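Local structure of DMATS type aromatic prenyltransferase (Micromonospora olivasterospora, 6ZRY) at residues G325-V330 / V343-E348; T59-S64 / L75-E80. The protein probably transfers a dimethylallyl group to tryptophan, as a bacterial prenyltransferase of the DMATS family with the ABBA-barrel fold. All coordinates share one frame; numbering follows the deposited sequence. Where two conformers were deposited one is given.

Contact 1: residues G325-V330 / V343-E348; sequences GLIAHV and VYLSAE. With TRP (tryptophan), chain C.
This buried antiparallel contact lies in the last beta hairpin of the barrel, where His329 and Tyr344 turn inward to the tryptophan pocket. The His329 ring presents its edge to the Tyr344 face, planes at 78° and centroids 5.7 Å apart. With CG anti to its carbonyl carbon (chi1 -51°), His329 lays one ring face against the indole of the bound tryptophan: NE2 is 3.2 Å from ligand CE2, and ligand CZ2 sits over the ring centre. An alanine in place of His329 would probably leave that indole face without its packing partner and Tyr344 without the ring edge against its face. Tyr344 OH is hydrogen-bonded to Ser331 OG, farther along strand 327-333. In the ABBA barrel the other side of this hairpin meets the surrounding helices: the side chains of Ile327 and Val343 cross obliquely, Ile327 CG2 3.9 Å from Val343 CG1, Ile327 runs beside Leu345, and helices 287-300 and 305-315 pack over them. Main-chain bonds join Ala328 N to Tyr344 O (2.9 Å) and Tyr344 N to His329 O. Ahead of strand 327-330, Ser346 grips two successive carbonyls, OG donating to Gly325 O at 2.6 Å and N to Leu326 O at 2.8 Å.

Contact 2: residues T59-S64 / L75-E80; sequences TPVEFS and LRILGE. With TRP (tryptophan), chain C.
The first beta hairpin of the barrel, strands 61-68 and 71-79, supplies the carboxylate that holds the indole N-H of the bound tryptophan. Glu62 extends from the strand with CG anti to its backbone N (chi1 180°), and its OE2 accepts from ligand NE1 at 2.7 Å, with an N-H...O angle of 151°. This bond gives the indole N-H its acceptor; Arg281 and Gly53 hold the ligand by further hydrogen bonds. Across the strands from Glu62, Leu78 brings CD2 to 4.0 Å from ligand CD1, adding an apolar contact beside the polar one. On the same face, in the Arg76 conformer given, the arginine chain bends at chi2 and chi3 and brings the guanidinium edge to Ser64 OG, though NE comes too close to OG for the details of that bond to be trusted. As in other ABBA prenyltransferases, one face of the sheet lines the barrel interior and the other meets the outer helices. On that outer face Ile77 bridges two neighbours, its CG2 against Val61 CG1 in the conformer given and its CG1 3.8 Å from Phe63 CD1, while helix 6-21 packs against Phe63 and Ile77. Paired main-chain bonds link Glu62 with Leu78 and Ser64 with Arg76. At Gly79 a side chain would run into Pro60 O, 3.0 Å from Gly79 CA.

How the contacts relate
From the N terminus, contact 2 comes first and closes the short hairpin turn between strands 61-68 and 71-79. The chain then runs through the other strands and helices of the barrel before contact 1 closes a second hairpin near the C terminus, so the two loops follow in series and neither nests in the other. In space they are neighbours, with centres about 10 Å apart: strand 341-346 pairs antiparallel with strand 61-68, with a probable hydrogen bond from Leu345 N to Phe63 O (2.8 Å), so that the first and last hairpins lie side by side and the barrel sheet closes. Inside, Ala328 CB packs beside Glu62 OE1, and both contacts reach the same tryptophan.

Contact 1: residues G325-V330 / V343-E348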
loop_
_atom_site.group_PDB
_atom_site.type_symbol
_atom_site.label_atom_id
_atom_site.label_comp_id
_atom_site.label_asym_id
_atom_site.label_seq_id
_atom_site.Cartn_x
_atom_site.Cartn_y
_atom_site.Cartn_z
ATOM N N GLY A 325 -6.253 10.656 10.629
ATOM C CA GLY A 325 -5.195 10.143 9.734
ATOM C C GLY A 325 -4.333 9.047 10.363
ATOM O O GLY A 325 -3.471 8.528 9.651
ATOM N N LEU A 326 -4.509 8.709 11.649
ATOM C CA LEU A 326 -3.873 7.488 12.194
ATOM C C LEU A 326 -4.367 6.315 11.363
ATOM O O LEU A 326 -3.540 5.565 10.830
ATOM C CB LEU A 326 -4.209 7.270 13.676
ATOM C CG LEU A 326 -3.804 5.897 14.201
ATOM C CD1 LEU A 326 -2.303 5.716 14.178
ATOM C CD2 LEU A 326 -4.356 5.659 15.581
ATOM N N ILE A 327 -5.685 6.181 11.233
ATOM C CA ILE A 327 -6.284 5.177 10.325
ATOM C C ILE A 327 -6.332 5.826 8.936
ATOM O O ILE A 327 -7.229 6.605 8.669
ATOM C CB ILE A 327 -7.650 4.690 10.832
ATOM C CG1 ILE A 327 -7.554 4.200 12.277
ATOM C CG2 ILE A 327 -8.194 3.612 9.899
ATOM C CD1 ILE A 327 -8.869 3.791 12.884
ATOM N N ALA A 328 -5.324 5.552 8.120
ATOM C CA ALA A 328 -5.089 6.272 6.864
ATOM C C ALA A 328 -6.025 5.746 5.762
ATOM O O ALA A 328 -6.520 6.542 4.935
ATOM C CB ALA A 328 -3.639 6.101 6.463
ATOM N N HIS A 329 -6.189 4.451 5.736
ATOM C CA HIS A 329 -6.983 3.700 4.745
ATOM C C HIS A 329 -7.638 2.497 5.416
ATOM O O HIS A 329 -7.129 2.005 6.450
ATOM C CB HIS A 329 -6.138 3.190 3.583
ATOM C CG HIS A 329 -5.279 4.195 2.919
ATOM N ND1 HIS A 329 -5.668 4.829 1.775
ATOM C CD2 HIS A 329 -4.034 4.639 3.199
ATOM C CE1 HIS A 329 -4.685 5.643 1.369
ATOM N NE2 HIS A 329 -3.683 5.554 2.233
ATOM N N VAL A 330 -8.705 2.005 4.814
ATOM C CA VAL A 330 -9.220 0.653 5.116
ATOM C C VAL A 330 -9.589 0.008 3.794
ATOM O O VAL A 330 -10.072 0.738 2.891
ATOM C CB VAL A 330 -10.411 0.689 6.103
ATOM C CG1 VAL A 330 -11.588 1.428 5.531
ATOM C CG2 VAL A 330 -10.797 -0.725 6.530
ATOM N N VAL A 343 -6.317 -2.671 7.632
ATOM C CA VAL A 343 -6.345 -1.346 8.285
ATOM C C VAL A 343 -4.936 -0.789 8.179
ATOM O O VAL A 343 -3.993 -1.515 8.506
ATOM C CB VAL A 343 -6.822 -1.462 9.752
ATOM C CG1 VAL A 343 -6.996 -0.096 10.380
ATOM C CG2 VAL A 343 -8.119 -2.263 9.846
ATOM N N TYR A 344 -4.812 0.432 7.688
ATOM C CA TYR A 344 -3.513 1.080 7.397
ATOM C C TYR A 344 -3.316 2.103 8.501
ATOM O O TYR A 344 -4.211 2.975 8.679
ATOM C CB TYR A 344 -3.506 1.624 5.973
ATOM C CG TYR A 344 -3.706 0.569 4.927
ATOM C CD1 TYR A 344 -4.963 0.054 4.695
ATOM C CD2 TYR A 344 -2.653 0.083 4.163
ATOM C CE1 TYR A 344 -5.184 -0.920 3.742
ATOM C CE2 TYR A 344 -2.858 -0.913 3.210
ATOM C CZ TYR A 344 -4.135 -1.389 2.986
ATOM O OH TYR A 344 -4.401 -2.370 2.079
ATOM N N LEU A 345 -2.223 1.969 9.248
ATOM C CA LEU A 345 -1.944 2.775 10.455
ATOM C C LEU A 345 -0.692 3.641 10.249
ATOM O O LEU A 345 0.383 3.106 9.891
ATOM C CB LEU A 345 -1.790 1.818 11.637
ATOM C CG LEU A 345 -3.027 0.999 11.981
ATOM C CD1 LEU A 345 -2.709 -0.026 13.073
ATOM C CD2 LEU A 345 -4.162 1.898 12.427
ATOM N N SER A 346 -0.847 4.946 10.437
ATOM C CA SER A 346 0.211 5.945 10.234
ATOM C C SER A 346 1.180 5.976 11.423
ATOM O O SER A 346 0.748 5.946 12.558
ATOM C CB SER A 346 -0.383 7.305 10.011
ATOM O OG SER A 346 -1.286 7.295 8.915
ATOM N N ALA A 347 2.461 6.115 11.145
ATOM C CA ALA A 347 3.505 6.299 12.167
ATOM C C ALA A 347 3.315 7.626 12.910
ATOM O O ALA A 347 3.625 7.676 14.090
ATOM C CB ALA A 347 4.857 6.225 11.504
ATOM N N GLU A 348 2.856 8.667 12.233
ATOM C CA GLU A 348 2.729 10.026 12.803
ATOM C C GLU A 348 4.053 10.413 13.493
ATOM O O GLU A 348 4.027 10.993 14.620
ATOM C CB GLU A 348 1.572 10.099 13.793
ATOM C CG GLU A 348 0.207 9.824 13.183
ATOM C CD GLU A 348 -0.980 9.997 14.129
ATOM O OE1 GLU A 348 -1.996 10.472 13.674
ATOM O OE2 GLU A 348 -0.886 9.569 15.331
HETATM N N TRP C . 0.045 8.016 1.243
HETATM C CA TRP C . -0.226 7.741 -0.210
HETATM C C TRP C . -1.718 7.930 -0.496
HETATM O O TRP C . -2.111 7.983 -1.676
HETATM C CB TRP C . 0.259 6.335 -0.615
HETATM C CG TRP C . -0.425 5.205 0.087
HETATM C CD1 TRP C . -0.123 4.692 1.321
HETATM C CD2 TRP C . -1.529 4.425 -0.409
HETATM N NE1 TRP C . -0.969 3.656 1.622
HETATM C CE2 TRP C . -1.833 3.459 0.579
HETATM C CE3 TRP C . -2.279 4.434 -1.595
HETATM C CZ2 TRP C . -2.868 2.533 0.426
HETATM C CZ3 TRP C . -3.298 3.517 -1.744
HETATM C CH2 TRP C . -3.581 2.578 -0.751
HETATM O OXT TRP C . -2.538 8.041 0.441
#

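Contact 2: residues T59-S64 / L75-E80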
loop_
_atom_site.group_PDB
_atom_site.type_symbol
_atom_site.label_atom_id
_atom_site.label_comp_id
_atom_site.label_asym_id
_atom_site.label_seq_id
_atom_site.Cartn_x
_atom_site.Cartn_y
_atom_site.Cartn_z
ATOM N N THR A 59 6.571 10.759 6.788
ATOM C CA THR A 59 7.226 9.565 7.341
ATOM C C THR A 59 7.375 8.586 6.177
ATOM O O THR A 59 6.396 8.321 5.501
ATOM C CB THR A 59 6.450 8.946 8.499
ATOM O OG1 THR A 59 6.162 9.921 9.509
ATOM C CG2 THR A 59 7.233 7.817 9.115
ATOM N N PRO A 60 8.577 8.050 5.864
ATOM C CA PRO A 60 8.716 7.164 4.704
ATOM C C PRO A 60 8.304 5.702 4.923
ATOM O O PRO A 60 8.727 4.869 4.196
ATOM C CB PRO A 60 10.226 7.275 4.396
ATOM C CG PRO A 60 10.853 7.464 5.770
ATOM C CD PRO A 60 9.867 8.323 6.535
ATOM N N VAL A 61 7.421 5.455 5.901
ATOM C CA VAL A 61 6.926 4.110 6.291
ATOM C C VAL A 61 5.442 4.245 6.691
ATOM O O VAL A 61 5.080 5.288 7.317
ATOM C CB VAL A 61 7.791 3.495 7.419
ATOM C CG1 VAL A 61 7.003 2.524 8.294
ATOM C CG2 VAL A 61 9.051 2.820 6.864
ATOM N N GLU A 62 4.632 3.249 6.330
ATOM C CA GLU A 62 3.215 3.112 6.775
ATOM C C GLU A 62 3.007 1.656 7.180
ATOM O O GLU A 62 3.472 0.767 6.457
ATOM C CB GLU A 62 2.248 3.499 5.669
ATOM C CG GLU A 62 0.800 3.371 6.081
ATOM C CD GLU A 62 -0.188 3.791 5.009
ATOM O OE1 GLU A 62 -0.608 4.965 4.999
ATOM O OE2 GLU A 62 -0.497 2.935 4.176
ATOM N N PHE A 63 2.371 1.419 8.311
ATOM C CA PHE A 63 2.063 0.079 8.823
ATOM C C PHE A 63 0.687 -0.326 8.323
ATOM O O PHE A 63 -0.101 0.545 8.011
ATOM C CB PHE A 63 2.072 0.077 10.347
ATOM C CG PHE A 63 3.386 0.484 10.964
ATOM C CD1 PHE A 63 4.489 -0.354 10.889
ATOM C CD2 PHE A 63 3.523 1.716 11.587
ATOM C CE1 PHE A 63 5.708 0.012 11.460
ATOM C CE2 PHE A 63 4.735 2.082 12.156
ATOM C CZ PHE A 63 5.828 1.233 12.089
ATOM N N SER A 64 0.414 -1.617 8.276
ATOM C CA SER A 64 -0.959 -2.129 8.097
ATOM C C SER A 64 -1.097 -3.478 8.744
ATOM O O SER A 64 -0.062 -4.194 8.909
ATOM C CB SER A 64 -1.356 -2.170 6.621
ATOM O OG SER A 64 -0.498 -3.005 5.865
ATOM N N LEU A 75 0.996 -8.561 9.262
ATOM C CA LEU A 75 1.535 -7.195 9.492
ATOM C C LEU A 75 2.390 -6.832 8.279
ATOM O O LEU A 75 3.156 -7.687 7.807
ATOM C CB LEU A 75 2.302 -7.255 10.816
ATOM C CG LEU A 75 3.107 -6.053 11.279
ATOM C CD1 LEU A 75 2.260 -4.793 11.358
ATOM C CD2 LEU A 75 3.716 -6.370 12.641
ATOM N N ARG A 76 2.249 -5.619 7.769
ATOM C CA ARG A 76 3.066 -5.156 6.627
ATOM C C ARG A 76 3.591 -3.747 6.900
ATOM O O ARG A 76 2.947 -2.981 7.661
ATOM C CB ARG A 76 2.265 -5.224 5.328
ATOM C CG ARG A 76 1.585 -6.565 5.101
ATOM C CD ARG A 76 0.147 -6.591 5.630
ATOM N NE ARG A 76 -0.564 -5.420 5.140
ATOM C CZ ARG A 76 -0.899 -5.212 3.847
ATOM N NH1 ARG A 76 -0.641 -6.130 2.930
ATOM N NH2 ARG A 76 -1.512 -4.094 3.488
ATOM N N ILE A 77 4.729 -3.445 6.295
ATOM C CA ILE A 77 5.311 -2.092 6.241
ATOM C C ILE A 77 5.449 -1.748 4.774
ATOM O O ILE A 77 6.111 -2.534 4.064
ATOM C CB ILE A 77 6.685 -2.026 6.927
ATOM C CG1 ILE A 77 6.594 -2.323 8.419
ATOM C CG2 ILE A 77 7.293 -0.671 6.655
ATOM C CD1 ILE A 77 7.914 -2.640 9.066
ATOM N N LEU A 78 4.918 -0.604 4.365
ATOM C CA LEU A 78 5.195 0.005 3.052
ATOM C C LEU A 78 6.182 1.136 3.273
ATOM O O LEU A 78 5.955 1.940 4.172
ATOM C CB LEU A 78 3.889 0.518 2.446
ATOM C CG LEU A 78 4.002 1.192 1.074
ATOM C CD1 LEU A 78 4.297 0.169 -0.009
ATOM C CD2 LEU A 78 2.735 1.926 0.742
ATOM N N GLY A 79 7.226 1.246 2.471
ATOM C CA GLY A 79 8.055 2.450 2.570
ATOM C C GLY A 79 9.178 2.487 1.583
ATOM O O GLY A 79 9.148 1.724 0.590
ATOM N N GLU A 80 10.119 3.403 1.818
ATOM C CA GLU A 80 11.229 3.639 0.899
ATOM C C GLU A 80 12.462 4.026 1.712
ATOM O O GLU A 80 12.323 4.524 2.833
ATOM C CB GLU A 80 10.870 4.686 -0.169
ATOM C CG GLU A 80 10.567 6.064 0.373
ATOM C CD GLU A 80 10.214 7.088 -0.692
ATOM O OE1 GLU A 80 10.574 6.885 -1.876
ATOM O OE2 GLU A 80 9.571 8.089 -0.341
HETATM N N TRP C . 0.045 8.016 1.243
HETATM C CA TRP C . -0.226 7.741 -0.210
HETATM C C TRP C . -1.718 7.930 -0.496
HETATM O O TRP C . -2.111 7.983 -1.676
HETATM C CB TRP C . 0.259 6.335 -0.615
HETATM C CG TRP C . -0.425 5.205 0.087
HETATM C CD1 TRP C . -0.123 4.692 1.321
HETATM C CD2 TRP C . -1.529 4.425 -0.409
HETATM N NE1 TRP C . -0.969 3.656 1.622
HETATM C CE2 TRP C . -1.833 3.459 0.579
HETATM C CE3 TRP C . -2.279 4.434 -1.595
HETATM C CZ2 TRP C . -2.868 2.533 0.426
HETATM C CZ3 TRP C . -3.298 3.517 -1.744
HETATM C CH2 TRP C . -3.581 2.578 -0.751
HETATM O OXT TRP C . -2.538 8.041 0.441
#